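Local coordinates for 2',5'-phosphodiesterase 12 (Homo sapiens, PDB 4Z0V), which belongs to the endonuclease/exonuclease/phosphatase family and joins a domain of that fold to an N-terminal domain of the E-set clan, at residues Ala21-Pro27 against Arg64-Asn70; Leu40-Glu46 against Leu75-Cys81; Leu266-Val270 against His308-Val312. All coordinates share one frame; numbering follows the deposited sequence.

In the fold
Contacts 1 and 2 both lie in the N-terminal domain, their centres about 11 Å apart. Their segments alternate along the chain, in the order 21-27, 40-46, 64-70, 75-81, so the two pairings interlock. Contact 2 joins the central strands of a four-stranded antiparallel sheet, and contact 1 pairs two loops beside it. W43 links them, its indole packing on V25 and Y66. Contact 3 comes later, in the endonuclease/exonuclease/phosphatase domain, where helix 295-316 packs on a mixed sheet. Its centre lies about 37 Å from that of contact 1, on the opposite side of the chain's centre. Contacts 1 and 2 thus form one connected unit, and contact 3 a separate one.

Contact 1. Residues Ala21-Pro27 against Arg64-Asn70; sequences AGFPVCP and RVYTPSN
V25 and P68 cross at about a right angle, with V25 CG2, anti to the carbonyl carbon, reaching P68 CD at 3.9 Å. P24 sets its CB against V65 CG1 at 3.7 Å, with T67 OG1 beside it. With that OG1 next to the T67 backbone N (chi1 -55°), the methyl CG2 is left opposite the same N and rests 3.5 Å from G22 C. Along these side chains runs the backbone pairing of the two loops. V25 and Y66 form a single antiparallel hydrogen-bonded bridge: V25 N gives a bond of 2.8 Å to Y66 O, and Y66 N returns a longer one to V25 O. Further along, G22 N bonds to P68 O at 2.8 Å, and A21 CB meets N70 OD1. At the other end, the extended chain of R64 crosses the P27 ring at a slant, CG against CG, and turns the edge of its guanidinium to P27 O, with NH2 3.2 Å from that oxygen. A water joins P27 O to R64 NE. The same NH2 forms a salt bridge with E197 of helix 185-198. P27 O thus takes two donors, NH2 and the water, while the arginine's charge is shared with a carboxylate, which would tie this loop pair electrostatically to the neighbouring domain's helix.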
# COMPACT_ATOMS: atom_id res chain seq x y z
N ALA A 21 21.76 9.11 -2.43
CA ALA A 21 21.97 10.00 -1.28
C ALA A 21 20.62 10.49 -0.76
O ALA A 21 19.79 10.89 -1.57
CB ALA A 21 22.83 11.18 -1.70
N GLY A 22 20.40 10.42 0.54
CA GLY A 22 19.15 10.86 1.16
C GLY A 22 18.01 9.86 1.10
O GLY A 22 16.91 10.15 1.59
N PHE A 23 18.28 8.65 0.57
CA PHE A 23 17.30 7.56 0.45
C PHE A 23 17.76 6.40 1.29
O PHE A 23 18.93 5.99 1.17
CB PHE A 23 17.07 7.13 -1.02
CG PHE A 23 16.27 8.16 -1.78
CD1 PHE A 23 16.84 9.37 -2.15
CD2 PHE A 23 14.92 7.95 -2.04
CE1 PHE A 23 16.08 10.34 -2.81
CE2 PHE A 23 14.16 8.92 -2.71
CZ PHE A 23 14.74 10.12 -3.06
N PRO A 24 16.88 5.87 2.16
CA PRO A 24 17.31 4.79 3.06
C PRO A 24 17.66 3.51 2.34
O PRO A 24 16.93 3.09 1.45
CB PRO A 24 16.10 4.60 4.00
CG PRO A 24 14.92 5.12 3.22
CD PRO A 24 15.48 6.29 2.43
N VAL A 25 18.80 2.90 2.72
CA VAL A 25 19.30 1.63 2.19
C VAL A 25 18.78 0.57 3.15
O VAL A 25 19.20 0.54 4.32
CB VAL A 25 20.86 1.60 2.09
CG1 VAL A 25 21.33 0.25 1.56
CG2 VAL A 25 21.36 2.73 1.19
N CYS A 26 17.82 -0.25 2.68
CA CYS A 26 17.11 -1.22 3.50
C CYS A 26 17.48 -2.64 3.10
O CYS A 26 16.95 -3.17 2.13
CB CYS A 26 15.60 -0.99 3.40
SG CYS A 26 15.10 0.71 3.76
N PRO A 27 18.44 -3.25 3.81
CA PRO A 27 18.86 -4.59 3.42
C PRO A 27 17.78 -5.63 3.64
O PRO A 27 17.03 -5.54 4.61
CB PRO A 27 20.06 -4.88 4.35
CG PRO A 27 19.90 -3.97 5.51
CD PRO A 27 19.20 -2.75 4.98
N ARG A 64 20.22 -1.20 11.26
CA ARG A 64 19.99 -2.03 10.08
C ARG A 64 19.96 -1.16 8.80
O ARG A 64 20.51 -1.55 7.78
CB ARG A 64 18.66 -2.76 10.28
CG ARG A 64 18.16 -3.48 9.05
CD ARG A 64 16.88 -4.22 9.40
NE ARG A 64 16.37 -4.86 8.19
CZ ARG A 64 15.51 -5.87 8.19
NH1 ARG A 64 15.05 -6.36 9.33
NH2 ARG A 64 15.11 -6.40 7.04
N VAL A 65 19.35 0.03 8.90
CA VAL A 65 19.16 0.95 7.78
C VAL A 65 20.23 2.02 7.79
O VAL A 65 20.59 2.54 8.85
CB VAL A 65 17.73 1.58 7.86
CG1 VAL A 65 17.47 2.61 6.75
CG2 VAL A 65 16.68 0.48 7.79
N TYR A 66 20.71 2.37 6.61
CA TYR A 66 21.69 3.45 6.46
C TYR A 66 21.17 4.41 5.42
O TYR A 66 20.82 3.97 4.33
CB TYR A 66 23.05 2.86 6.01
CG TYR A 66 24.12 3.91 5.81
CD1 TYR A 66 24.81 4.44 6.89
CD2 TYR A 66 24.42 4.38 4.53
CE1 TYR A 66 25.76 5.45 6.71
CE2 TYR A 66 25.42 5.34 4.34
CZ TYR A 66 26.06 5.90 5.44
OH TYR A 66 27.04 6.84 5.27
N THR A 67 21.17 5.72 5.71
CA THR A 67 20.77 6.74 4.73
C THR A 67 22.04 7.48 4.31
O THR A 67 22.62 8.23 5.11
CB THR A 67 19.68 7.69 5.28
OG1 THR A 67 18.59 6.91 5.74
CG2 THR A 67 19.14 8.64 4.21
N PRO A 68 22.52 7.27 3.07
CA PRO A 68 23.78 7.95 2.67
C PRO A 68 23.62 9.45 2.61
O PRO A 68 22.52 9.95 2.36
CB PRO A 68 24.06 7.39 1.26
CG PRO A 68 23.16 6.22 1.09
CD PRO A 68 21.98 6.45 1.97
N SER A 69 24.71 10.17 2.82
CA SER A 69 24.68 11.63 2.72
C SER A 69 25.17 12.03 1.32
O SER A 69 25.62 11.15 0.57
CB SER A 69 25.59 12.24 3.78
OG SER A 69 26.94 11.99 3.46
N ASN A 70 25.17 13.34 0.99
CA ASN A 70 25.72 13.79 -0.29
C ASN A 70 27.23 13.58 -0.33
O ASN A 70 27.76 13.34 -1.40
CB ASN A 70 25.37 15.26 -0.55
CG ASN A 70 23.92 15.49 -0.89
OD1 ASN A 70 23.18 14.57 -1.24
ND2 ASN A 70 23.48 16.74 -0.78
O HOH W 1 16.02 -3.27 5.94

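Contact 2. Residues Leu40-Glu46 against Leu75-Cys81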
# COMPACT_ATOMS: atom_id res chain seq x y z
N LEU A 40 23.79 -7.60 15.42
CA LEU A 40 24.72 -6.46 15.39
C LEU A 40 24.84 -5.96 13.97
O LEU A 40 24.96 -6.77 13.05
CB LEU A 40 26.12 -6.88 15.91
CG LEU A 40 26.23 -7.50 17.32
CD1 LEU A 40 27.68 -7.86 17.64
CD2 LEU A 40 25.67 -6.58 18.40
N PHE A 41 24.80 -4.65 13.79
CA PHE A 41 24.94 -4.05 12.47
C PHE A 41 25.98 -2.98 12.50
O PHE A 41 26.07 -2.22 13.47
CB PHE A 41 23.60 -3.42 12.01
CG PHE A 41 22.46 -4.40 11.96
CD1 PHE A 41 22.33 -5.27 10.89
CD2 PHE A 41 21.51 -4.44 12.97
CE1 PHE A 41 21.28 -6.21 10.86
CE2 PHE A 41 20.46 -5.38 12.93
CZ PHE A 41 20.36 -6.25 11.88
N ARG A 42 26.75 -2.87 11.44
CA ARG A 42 27.70 -1.77 11.33
C ARG A 42 27.86 -1.45 9.86
O ARG A 42 28.08 -2.35 9.08
CB ARG A 42 29.06 -2.10 11.98
CG ARG A 42 30.11 -0.99 11.82
CD ARG A 42 29.73 0.31 12.54
NE ARG A 42 29.93 0.20 13.99
CZ ARG A 42 29.97 1.25 14.81
NH1 ARG A 42 30.15 1.07 16.11
NH2 ARG A 42 29.81 2.47 14.34
N TRP A 43 27.74 -0.18 9.51
CA TRP A 43 27.88 0.23 8.13
C TRP A 43 29.23 0.88 7.90
O TRP A 43 29.68 1.69 8.73
CB TRP A 43 26.77 1.21 7.75
CG TRP A 43 25.45 0.53 7.53
CD1 TRP A 43 24.44 0.36 8.45
CD2 TRP A 43 24.96 0.04 6.29
NE1 TRP A 43 23.36 -0.25 7.85
CE2 TRP A 43 23.65 -0.44 6.52
CE3 TRP A 43 25.49 -0.00 4.99
CZ2 TRP A 43 22.88 -1.01 5.49
CZ3 TRP A 43 24.73 -0.58 3.98
CH2 TRP A 43 23.44 -1.06 4.24
N TYR A 44 29.82 0.59 6.74
CA TYR A 44 31.07 1.17 6.27
C TYR A 44 30.91 1.82 4.94
O TYR A 44 30.02 1.46 4.16
CB TYR A 44 32.16 0.11 6.11
CG TYR A 44 32.44 -0.67 7.37
CD1 TYR A 44 31.64 -1.74 7.73
CD2 TYR A 44 33.57 -0.39 8.14
CE1 TYR A 44 31.92 -2.49 8.88
CE2 TYR A 44 33.86 -1.14 9.28
CZ TYR A 44 33.03 -2.19 9.65
OH TYR A 44 33.29 -2.93 10.77
N LYS A 45 31.80 2.77 4.64
CA LYS A 45 31.84 3.39 3.33
C LYS A 45 33.27 3.29 2.83
O LYS A 45 34.20 3.21 3.63
CB LYS A 45 31.34 4.85 3.38
CG LYS A 45 32.26 5.78 4.17
CD LYS A 45 31.65 7.14 4.54
CE LYS A 45 32.61 7.92 5.41
NZ LYS A 45 32.26 9.37 5.48
N GLU A 46 33.46 3.26 1.51
CA GLU A 46 34.79 3.22 0.94
C GLU A 46 35.58 4.38 1.48
O GLU A 46 35.03 5.47 1.62
CB GLU A 46 34.69 3.31 -0.58
CG GLU A 46 34.89 2.00 -1.26
CD GLU A 46 34.85 2.16 -2.77
OE1 GLU A 46 35.78 1.65 -3.43
OE2 GLU A 46 33.94 2.86 -3.26
N LEU A 75 30.93 6.66 -3.53
CA LEU A 75 31.49 5.61 -2.67
C LEU A 75 30.59 4.36 -2.66
O LEU A 75 29.36 4.49 -2.69
CB LEU A 75 31.63 6.09 -1.20
CG LEU A 75 32.42 7.38 -0.92
CD1 LEU A 75 32.37 7.71 0.59
CD2 LEU A 75 33.90 7.22 -1.32
N ARG A 76 31.19 3.17 -2.52
CA ARG A 76 30.45 1.95 -2.28
C ARG A 76 30.23 1.86 -0.76
O ARG A 76 30.94 2.52 0.01
CB ARG A 76 31.20 0.72 -2.80
CG ARG A 76 31.28 0.75 -4.34
CD ARG A 76 31.50 -0.59 -5.00
NE ARG A 76 32.86 -1.10 -4.78
CZ ARG A 76 33.15 -2.17 -4.05
NH1 ARG A 76 34.41 -2.56 -3.91
NH2 ARG A 76 32.19 -2.87 -3.46
N LEU A 77 29.28 1.04 -0.34
CA LEU A 77 29.00 0.85 1.09
C LEU A 77 29.17 -0.60 1.42
O LEU A 77 29.11 -1.46 0.55
CB LEU A 77 27.53 1.29 1.37
CG LEU A 77 27.13 2.71 0.97
CD1 LEU A 77 25.59 2.92 1.21
CD2 LEU A 77 27.94 3.76 1.76
N LYS A 78 29.36 -0.90 2.70
CA LYS A 78 29.47 -2.29 3.11
C LYS A 78 28.71 -2.44 4.42
O LYS A 78 28.83 -1.59 5.30
CB LYS A 78 30.96 -2.66 3.30
CG LYS A 78 31.17 -4.11 3.77
CD LYS A 78 32.62 -4.55 3.74
CE LYS A 78 33.36 -4.23 5.01
NZ LYS A 78 34.62 -5.00 5.09
N LEU A 79 27.94 -3.52 4.55
CA LEU A 79 27.24 -3.81 5.80
C LEU A 79 27.85 -5.03 6.44
O LEU A 79 28.00 -6.05 5.77
CB LEU A 79 25.72 -4.04 5.58
CG LEU A 79 24.90 -4.60 6.80
CD1 LEU A 79 24.85 -3.60 7.96
CD2 LEU A 79 23.47 -5.02 6.37
N HIS A 80 28.19 -4.92 7.73
CA HIS A 80 28.57 -6.04 8.57
C HIS A 80 27.37 -6.39 9.40
O HIS A 80 26.83 -5.50 10.06
CB HIS A 80 29.75 -5.70 9.52
CG HIS A 80 29.97 -6.76 10.57
ND1 HIS A 80 29.14 -6.87 11.70
CD2 HIS A 80 30.88 -7.76 10.61
CE1 HIS A 80 29.58 -7.92 12.38
NE2 HIS A 80 30.65 -8.47 11.78
N CYS A 81 27.03 -7.67 9.49
CA CYS A 81 25.95 -8.03 10.39
C CYS A 81 26.23 -9.37 11.05
O CYS A 81 26.68 -10.31 10.40
CB CYS A 81 24.59 -8.01 9.71
SG CYS A 81 24.58 -8.70 8.06
O HOH W 2 34.91 0.56 -5.77
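R42 and H80 pair through two backbone bonds, H80 N to R42 O at 2.9 Å and R42 N to H80 O at 3.0 Å. Two residues further along 40-46, and two back along 75-81, Y44 and K78 repeat the exchange, so both form hydrogen-bonded pairs of the antiparallel ladder. E46 N then bonds to R76 O, and the return bond goes to a side chain: R76 N donates to E46 OE2 at 2.9 Å, meeting it on the anti side of the carboxylate. The other oxygen, OE1, accepts from G53 N and from a water that in turn accepts a hydrogen bond from R76 NE, lying in the guanidinium plane. That guanidinium has its salt bridge with E96, and E46 OE1 interacts with it directly through charge alone. K78 NZ pairs with E94, while R42 NH2 bonds to T59 O.

On the face carrying F41, W43, K45, L77, L79 and C81, L79 CD1 sits over the indole, 3.7 Å from the centroid of its five-membered ring, in a CH-pi contact. L79 CG lies anti to the backbone N (chi1 170°), which brings CD1 against one face of the indole; W43 CZ3 also meets L79 CB. On the R42, Y44, K78 and H80 face, the Y44 ring lies beside H80, its edge to H80 CB at 3.9 Å.

These strands are the middle two of the sheet: 56-58 flanks 40-46, with W56 against Y44, and 93-96 flanks 77-82. C81 packs on F10 and L13 of strand 9-14.

Contact 3. Residues Leu266-Val270 against His308-Val312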
# COMPACT_ATOMS: atom_id res chain seq x y z
N LEU A 266 -10.30 -8.97 -2.35
CA LEU A 266 -10.48 -8.20 -1.11
C LEU A 266 -9.60 -8.81 -0.05
O LEU A 266 -9.71 -9.99 0.26
CB LEU A 266 -11.95 -8.27 -0.67
CG LEU A 266 -12.25 -7.54 0.67
CD1 LEU A 266 -12.02 -6.02 0.53
CD2 LEU A 266 -13.67 -7.83 1.12
N GLN A 267 -8.74 -8.00 0.53
CA GLN A 267 -7.86 -8.47 1.60
C GLN A 267 -8.46 -8.00 2.91
O GLN A 267 -8.87 -6.83 3.03
CB GLN A 267 -6.47 -7.89 1.34
CG GLN A 267 -5.43 -8.17 2.42
CD GLN A 267 -4.08 -7.63 1.96
OE1 GLN A 267 -3.93 -6.43 1.68
NE2 GLN A 267 -3.12 -8.53 1.81
N VAL A 268 -8.58 -8.89 3.88
CA VAL A 268 -9.16 -8.53 5.16
C VAL A 268 -8.25 -9.08 6.24
O VAL A 268 -7.98 -10.29 6.26
CB VAL A 268 -10.62 -9.00 5.35
CG1 VAL A 268 -11.13 -8.62 6.74
CG2 VAL A 268 -11.57 -8.43 4.28
N SER A 269 -7.86 -8.20 7.15
CA SER A 269 -6.99 -8.58 8.27
C SER A 269 -7.57 -8.03 9.57
O SER A 269 -7.85 -6.84 9.65
CB SER A 269 -5.59 -8.02 8.05
OG SER A 269 -5.12 -8.27 6.73
N VAL A 270 -7.70 -8.88 10.59
CA VAL A 270 -8.20 -8.40 11.88
C VAL A 270 -6.99 -8.22 12.78
O VAL A 270 -6.25 -9.18 13.00
CB VAL A 270 -9.25 -9.35 12.48
CG1 VAL A 270 -9.60 -8.94 13.91
CG2 VAL A 270 -10.51 -9.38 11.60
N HIS A 308 -19.26 -9.14 3.21
CA HIS A 308 -18.17 -9.94 3.74
C HIS A 308 -17.58 -9.29 5.00
O HIS A 308 -17.35 -9.96 6.00
CB HIS A 308 -17.04 -10.15 2.68
CG HIS A 308 -15.96 -11.04 3.21
ND1 HIS A 308 -16.22 -12.35 3.58
CD2 HIS A 308 -14.66 -10.76 3.47
CE1 HIS A 308 -15.07 -12.84 4.02
NE2 HIS A 308 -14.10 -11.92 3.98
N ILE A 309 -17.34 -7.98 4.96
CA ILE A 309 -16.76 -7.26 6.10
C ILE A 309 -17.74 -7.28 7.28
O ILE A 309 -17.31 -7.42 8.43
CB ILE A 309 -16.34 -5.83 5.68
CG1 ILE A 309 -15.12 -5.90 4.72
CG2 ILE A 309 -16.01 -5.00 6.91
CD1 ILE A 309 -14.91 -4.61 3.86
N ARG A 310 -19.06 -7.20 6.99
CA ARG A 310 -20.08 -7.27 8.04
C ARG A 310 -20.01 -8.65 8.72
O ARG A 310 -20.04 -8.74 9.94
CB ARG A 310 -21.49 -7.00 7.43
CG ARG A 310 -22.70 -7.12 8.40
CD ARG A 310 -22.70 -6.14 9.56
NE ARG A 310 -22.97 -4.77 9.13
CZ ARG A 310 -22.78 -3.69 9.87
NH1 ARG A 310 -22.29 -3.80 11.11
NH2 ARG A 310 -23.03 -2.48 9.39
N HIS A 311 -19.84 -9.70 7.93
CA HIS A 311 -19.73 -11.06 8.46
C HIS A 311 -18.51 -11.18 9.35
O HIS A 311 -18.60 -11.69 10.46
CB HIS A 311 -19.64 -12.09 7.32
CG HIS A 311 -19.38 -13.48 7.78
ND1 HIS A 311 -20.30 -14.18 8.53
CD2 HIS A 311 -18.31 -14.28 7.55
CE1 HIS A 311 -19.77 -15.38 8.74
NE2 HIS A 311 -18.57 -15.48 8.15
N VAL A 312 -17.34 -10.74 8.84
CA VAL A 312 -16.12 -10.85 9.63
C VAL A 312 -16.20 -10.03 10.92
O VAL A 312 -15.83 -10.53 11.99
CB VAL A 312 -14.90 -10.40 8.79
CG1 VAL A 312 -13.63 -10.28 9.64
CG2 VAL A 312 -14.67 -11.36 7.62
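H308 opens the helical side of the contact by setting the CD2 corner of its imidazole between L266 and V268. L266 CD2 comes to 3.9 Å from H308 CD2, while V268 CG2 approaches the same carbon at 4.0 Å, at the ring edge and near its plane. H308 holds its ring opposite the backbone N (chi1 -177°), which carries it toward the strand, and NE2 reaches past the contact to bond with H228 O, a link that should fix the rotation of the ring. V312 CG2, one helical turn on, lies over one face of that imidazole, 3.7 Å above its plane and displaced toward the rim.

I309 follows. Its far end reaches in, and CG1 rests 4.3 Å from L266 CD2 and a little further from V268 CG2.

V312 completes the turn, its N bonded to H308 O in the regular helical pattern. Its CG1 meets V270 CG2 at 3.8 Å and V268 CG1 at 4.2 Å; these two valines lie alongside V312, pointing the other way. Apolar packing alone joins the two segments, with no hydrogen bond between them.

The axes of 266-270 and 308-312 approach to 10.5 Å and lie 17° from parallel, so 308-312 runs almost along the strand. Helix 295-316 thus lies on a sheet face: I309 also touches A284 of strand 280-287 and F324 of strand 322-327, and H308 meets I230 of strand 222-231, as expected where a helix covers a sheet of the DNase I-like fold.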